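Local coordinates for response regulator ChrA (Corynebacterium diphtheriae, PDB 4YN8), which probably acts as a haem-responsive transcription regulator, with a phosphorylatable receiver domain joined to a LuxR-type helix-turn-helix domain that is expected to bind DNA, at residues A37-S41 against M57-D61; I24-D30 against E107-H111. The protein carries 1 engineered substitution. All blocks are in the same frame, centred on the assembly; numbering follows the deposited sequence. Where two conformers were deposited one is given.

Contact 1: A37-S41 against M57-D61; sequences ASDGS and MPGTD
Ser41 and Thr60 hold their hydroxyls alike, each anti to its own carbonyl carbon (chi1 -60° and -58°), and in the Ser41 conformer described this brings Ser41 OG to 2.8 Å from Thr60 OG1 in a hydrogen bond that either could donate. The methyl CG2 of Thr60 meanwhile lies against the peptide of Gly40. One step inward the backbones join: Gly40 N donates to Thr60 O at 3.0 Å, the only backbone bond between 37-41 and 57-61. Asp39 shapes this turn, since in the conformer described its OD1 accepts from Ser41 N at 2.8 Å, forming an Asx turn. Its CB rests 3.3 Å from Pro58 O. Met57 closes the inner side, its chain bent at the last torsion; SD lies 3.8 Å from Asp39 CA, and CE lies near Gly40 N. Beyond the contact, Met57 also touches Ile11 and Asp13, and Asp61 caps helix 62-72, its OD1 accepting from Thr64 N. These two loops follow strands 31-37 and 50-53 at the C-terminal ends of the parallel strands, beside the magnesium site of Asp12, His14 and Asp54, the acidic pocket characteristic of a CheY-like receiver domain.

Contact 2: I24-D30 against E107-H111; sequences ILDSFDD and ESALH. With MG (magnesium ion), chain I; SO4 (sulfate ion), chain E.
His111 NE2 donates to Asp30 OD2 at 2.8 Å, the shortest polar bond between 24-30 and 107-111, and a His-carboxylate pair that fastens the loop after helix 15-26 to the first turn of helix 107-119 in the CheY-like receiver fold. The bond uses the syn lone pair of OD2, and the carboxylate lies nearly in the plane of the imidazole, 24° from it. ND1 of His111 is also hydrogen-bonded, to a residue adjoining the segment, so both nitrogens help fix the rotation of the ring. The helix backbone sets His111 CB over the centre of one face of Phe28, a CH-pi contact 3.6 Å from the ring centroid, while CG, anti to the backbone N (chi1 166°), swings the imidazole to Asp30 and puts NE2 at its carboxylate. The two rings themselves meet obliquely, planes 43° apart. Phe28 CZ also reaches 3.4 Å from Glu107 O, the carbonyl that accepts the helical bond from His111 N.

Deeper in, Leu25 and Leu110 cross at about a right angle, CD2 to CD2 at 3.8 Å, and Ile24 CG2 adds to the same apolar patch; Leu25 continues it onto Val33 and Val114. On the outer side Ile24 crosses Glu107 at a slant, CG2 against CG and CG1 by OE2. A water bridges the two segments, donating to Ser27 OG and to Glu107 OE1, while Ser27 OG itself donates to Ile24 O at 2.7 Å. The turn at the end of helix 15-26 binds a magnesium ion through the carbonyl oxygens of Asp26, Phe28 and Ile31, with two waters. At the start of helix 107-119 a sulfate, probably from the crystallisation liquor, accepts from two backbone amides: Glu107 N lies 2.9 Å from its O1, and Ser108 N 3.0 Å from its O3.

How the contacts relate
From the N terminus the chain runs through strand 6-11 and helix 15-26, whose end and following loop supply the first half of contact 2. Strand 31-37 then leads into 37-41, and after strand 50-53 the chain returns at 57-61, closing contact 1 over 15 intervening residues. Only after the strands and helices between 62 and 102 does 107-111 come back to 24-30, so contact 2 closes a 76-residue loop that contains the whole of contact 1. The two do not touch; their centres are 24 Å apart and their nearest atoms about 11 Å. Contact 1 joins strand-following loops near one magnesium site, whereas contact 2 links the end of helix 15-26 and the loop after it to the start of helix 107-119.

Contact 1: A37-S41 against M57-D61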
loop_
_atom_site.group_PDB
_atom_site.type_symbol
_atom_site.label_atom_id
_atom_site.label_comp_id
_atom_site.label_asym_id
_atom_site.label_seq_id
_atom_site.Cartn_x
_atom_site.Cartn_y
_atom_site.Cartn_z
ATOM N N ALA A 37 16.939 13.690 -4.445
ATOM C CA ALA A 37 17.560 12.404 -4.346
ATOM C C ALA A 37 16.738 11.398 -5.122
ATOM O O ALA A 37 15.571 11.682 -5.416
ATOM C CB ALA A 37 17.683 11.958 -2.897
ATOM N N SER A 38 17.336 10.252 -5.407
ATOM C CA SER A 38 16.634 9.188 -6.146
ATOM C C SER A 38 16.174 8.003 -5.248
ATOM O O SER A 38 15.485 7.063 -5.709
ATOM C CB SER A 38 17.477 8.790 -7.326
ATOM O OG SER A 38 18.568 8.138 -6.831
ATOM N N ASP A 39 16.547 8.045 -3.963
ATOM C CA ASP A 39 16.006 7.137 -2.955
ATOM C C ASP A 39 16.255 7.724 -1.563
ATOM O O ASP A 39 16.784 8.806 -1.453
ATOM C CB ASP A 39 16.615 5.747 -3.075
ATOM C CG ASP A 39 18.092 5.743 -2.876
ATOM O OD1 ASP A 39 18.563 6.056 -1.749
ATOM O OD2 ASP A 39 18.748 5.318 -3.859
ATOM N N GLY A 40 15.857 7.004 -0.522
ATOM C CA GLY A 40 15.925 7.533 0.815
ATOM C C GLY A 40 17.174 7.198 1.611
ATOM O O GLY A 40 17.172 7.349 2.818
ATOM N N SER A 41 18.192 6.681 0.967
ATOM C CA SER A 41 19.419 6.239 1.648
ATOM C C SER A 41 20.365 7.386 1.968
ATOM O O SER A 41 20.557 8.306 1.144
ATOM C CB SER A 41 20.152 5.222 0.767
ATOM O OG SER A 41 19.344 4.090 0.512
ATOM N N MET A 57 10.823 3.156 -4.564
ATOM C CA MET A 57 12.216 3.462 -4.927
ATOM C C MET A 57 13.086 2.303 -4.456
ATOM O O MET A 57 12.868 1.770 -3.369
ATOM C CB MET A 57 12.727 4.714 -4.194
ATOM C CG MET A 57 11.859 5.906 -4.448
ATOM S SD MET A 57 12.307 7.464 -3.668
ATOM C CE MET A 57 12.039 7.046 -1.972
ATOM N N PRO A 58 14.121 1.973 -5.233
ATOM C CA PRO A 58 15.003 0.882 -4.845
ATOM C C PRO A 58 15.883 1.317 -3.676
ATOM O O PRO A 58 16.141 2.510 -3.463
ATOM C CB PRO A 58 15.835 0.683 -6.132
ATOM C CG PRO A 58 16.128 2.083 -6.551
ATOM C CD PRO A 58 14.776 2.814 -6.272
ATOM N N GLY A 59 16.356 0.373 -2.895
ATOM C CA GLY A 59 17.211 0.687 -1.784
ATOM C C GLY A 59 16.366 1.073 -0.606
ATOM O O GLY A 59 15.908 0.211 0.121
ATOM N N THR A 60 16.189 2.355 -0.358
ATOM C CA THR A 60 15.331 2.800 0.732
ATOM C C THR A 60 14.138 3.467 0.113
ATOM O O THR A 60 14.279 4.487 -0.572
ATOM C CB THR A 60 16.061 3.819 1.651
ATOM O OG1 THR A 60 17.252 3.193 2.172
ATOM C CG2 THR A 60 15.211 4.301 2.784
ATOM N N ASP A 61 12.973 2.860 0.298
ATOM C CA ASP A 61 11.757 3.389 -0.279
ATOM C C ASP A 61 11.152 4.476 0.636
ATOM O O ASP A 61 11.676 4.790 1.689
ATOM C CB ASP A 61 10.755 2.267 -0.642
ATOM C CG ASP A 61 10.142 1.571 0.558
ATOM O OD1 ASP A 61 10.121 2.094 1.683
ATOM O OD2 ASP A 61 9.569 0.445 0.355
#

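Contact 2: I24-D30 against E107-H111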
loop_
_atom_site.group_PDB
_atom_site.type_symbol
_atom_site.label_atom_id
_atom_site.label_comp_id
_atom_site.label_asym_id
_atom_site.label_seq_id
_atom_site.Cartn_x
_atom_site.Cartn_y
_atom_site.Cartn_z
ATOM N N ILE A 24 7.109 22.495 -10.745
ATOM C CA ILE A 24 5.926 22.978 -10.058
ATOM C C ILE A 24 6.252 23.572 -8.695
ATOM O O ILE A 24 5.796 24.675 -8.336
ATOM C CB ILE A 24 4.880 21.885 -9.880
ATOM C CG1 ILE A 24 4.333 21.424 -11.229
ATOM C CG2 ILE A 24 3.754 22.416 -9.018
ATOM C CD1 ILE A 24 3.639 20.086 -11.169
ATOM N N LEU A 25 6.994 22.841 -7.879
ATOM C CA LEU A 25 7.338 23.349 -6.569
ATOM C C LEU A 25 8.089 24.688 -6.616
ATOM O O LEU A 25 7.750 25.633 -5.864
ATOM C CB LEU A 25 8.155 22.300 -5.786
ATOM C CG LEU A 25 7.374 21.035 -5.382
ATOM C CD1 LEU A 25 8.300 19.893 -5.049
ATOM C CD2 LEU A 25 6.442 21.310 -4.218
ATOM N N ASP A 26 9.098 24.752 -7.497
ATOM C CA ASP A 26 9.957 25.953 -7.604
ATOM C C ASP A 26 9.161 27.127 -8.159
ATOM O O ASP A 26 9.488 28.296 -7.856
ATOM C CB ASP A 26 11.182 25.663 -8.473
ATOM C CG ASP A 26 12.365 25.132 -7.685
ATOM O OD1 ASP A 26 12.564 25.448 -6.465
ATOM O OD2 ASP A 26 13.168 24.432 -8.331
ATOM N N SER A 27 8.071 26.841 -8.876
ATOM C CA SER A 27 7.264 27.919 -9.442
ATOM C C SER A 27 6.560 28.777 -8.389
ATOM O O SER A 27 6.138 29.897 -8.727
ATOM C CB SER A 27 6.251 27.408 -10.462
ATOM O OG SER A 27 5.152 26.815 -9.828
ATOM N N PHE A 28 6.362 28.275 -7.163
ATOM C CA PHE A 28 5.827 29.065 -6.075
ATOM C C PHE A 28 6.855 29.937 -5.394
ATOM O O PHE A 28 7.924 29.488 -5.042
ATOM C CB PHE A 28 5.093 28.199 -5.053
ATOM C CG PHE A 28 3.883 27.530 -5.639
ATOM C CD1 PHE A 28 2.672 28.211 -5.736
ATOM C CD2 PHE A 28 3.966 26.237 -6.138
ATOM C CE1 PHE A 28 1.566 27.611 -6.338
ATOM C CE2 PHE A 28 2.858 25.628 -6.724
ATOM C CZ PHE A 28 1.663 26.324 -6.813
ATOM N N ASP A 29 6.507 31.197 -5.161
ATOM C CA ASP A 29 7.432 32.167 -4.551
ATOM C C ASP A 29 7.902 31.803 -3.151
ATOM O O ASP A 29 8.903 32.343 -2.655
ATOM C CB ASP A 29 6.776 33.557 -4.490
ATOM C CG ASP A 29 6.521 34.145 -5.867
ATOM O OD1 ASP A 29 7.300 33.854 -6.797
ATOM O OD2 ASP A 29 5.539 34.910 -6.022
ATOM N N ASP A 30 7.185 30.894 -2.476
ATOM C CA ASP A 30 7.452 30.533 -1.100
ATOM C C ASP A 30 7.981 29.119 -0.887
ATOM O O ASP A 30 8.035 28.668 0.252
ATOM C CB ASP A 30 6.235 30.765 -0.199
ATOM C CG ASP A 30 4.995 30.031 -0.651
ATOM O OD1 ASP A 30 4.948 29.569 -1.830
ATOM O OD2 ASP A 30 4.041 29.944 0.170
ATOM N N GLU A 107 -1.970 22.190 -8.810
ATOM C CA GLU A 107 -0.700 22.772 -8.283
ATOM C C GLU A 107 -0.891 23.509 -6.980
ATOM O O GLU A 107 -0.043 23.436 -6.084
ATOM C CB GLU A 107 -0.018 23.663 -9.319
ATOM C CG GLU A 107 0.302 22.852 -10.587
ATOM C CD GLU A 107 1.131 23.587 -11.607
ATOM O OE1 GLU A 107 1.507 24.722 -11.332
ATOM O OE2 GLU A 107 1.378 23.022 -12.699
ATOM N N SER A 108 -2.018 24.209 -6.835
ATOM C CA SER A 108 -2.307 24.934 -5.618
ATOM C C SER A 108 -2.400 23.987 -4.404
ATOM O O SER A 108 -2.098 24.360 -3.257
ATOM C CB SER A 108 -3.620 25.726 -5.763
ATOM O OG SER A 108 -4.712 24.841 -6.033
ATOM N N ALA A 109 -2.917 22.816 -4.658
ATOM C CA ALA A 109 -3.025 21.765 -3.615
ATOM C C ALA A 109 -1.660 21.230 -3.212
ATOM O O ALA A 109 -1.430 20.963 -2.019
ATOM C CB ALA A 109 -3.933 20.625 -4.055
ATOM N N LEU A 110 -0.751 21.115 -4.154
ATOM C CA LEU A 110 0.619 20.728 -3.817
ATOM C C LEU A 110 1.273 21.834 -2.970
ATOM O O LEU A 110 1.877 21.547 -1.967
ATOM C CB LEU A 110 1.456 20.459 -5.057
ATOM C CG LEU A 110 2.909 20.123 -4.786
ATOM C CD1 LEU A 110 3.032 18.927 -3.834
ATOM C CD2 LEU A 110 3.560 19.798 -6.106
ATOM N N HIS A 111 1.106 23.101 -3.368
ATOM C CA HIS A 111 1.605 24.210 -2.571
ATOM C C HIS A 111 1.054 24.174 -1.170
ATOM O O HIS A 111 1.784 24.257 -0.181
ATOM C CB HIS A 111 1.246 25.559 -3.249
ATOM C CG HIS A 111 1.423 26.729 -2.347
ATOM N ND1 HIS A 111 0.439 27.128 -1.453
ATOM C CD2 HIS A 111 2.473 27.558 -2.147
ATOM C CE1 HIS A 111 0.897 28.134 -0.726
ATOM N NE2 HIS A 111 2.113 28.430 -1.153
HETATM MG MG MG I . 10.287 29.205 -5.620
HETATM S S SO4 E . -4.003 24.628 -10.540
HETATM O O1 SO4 E . -3.418 23.292 -11.022
HETATM O O2 SO4 E . -3.777 25.608 -11.662
HETATM O O3 SO4 E . -3.404 25.227 -9.297
HETATM O O4 SO4 E . -5.454 24.661 -10.172
HETATM O O HOH W 1 3.912 25.643 -12.098
HETATM O O HOH W 2 11.095 30.418 -3.628
HETATM O O HOH W 3 10.468 31.152 -6.757
#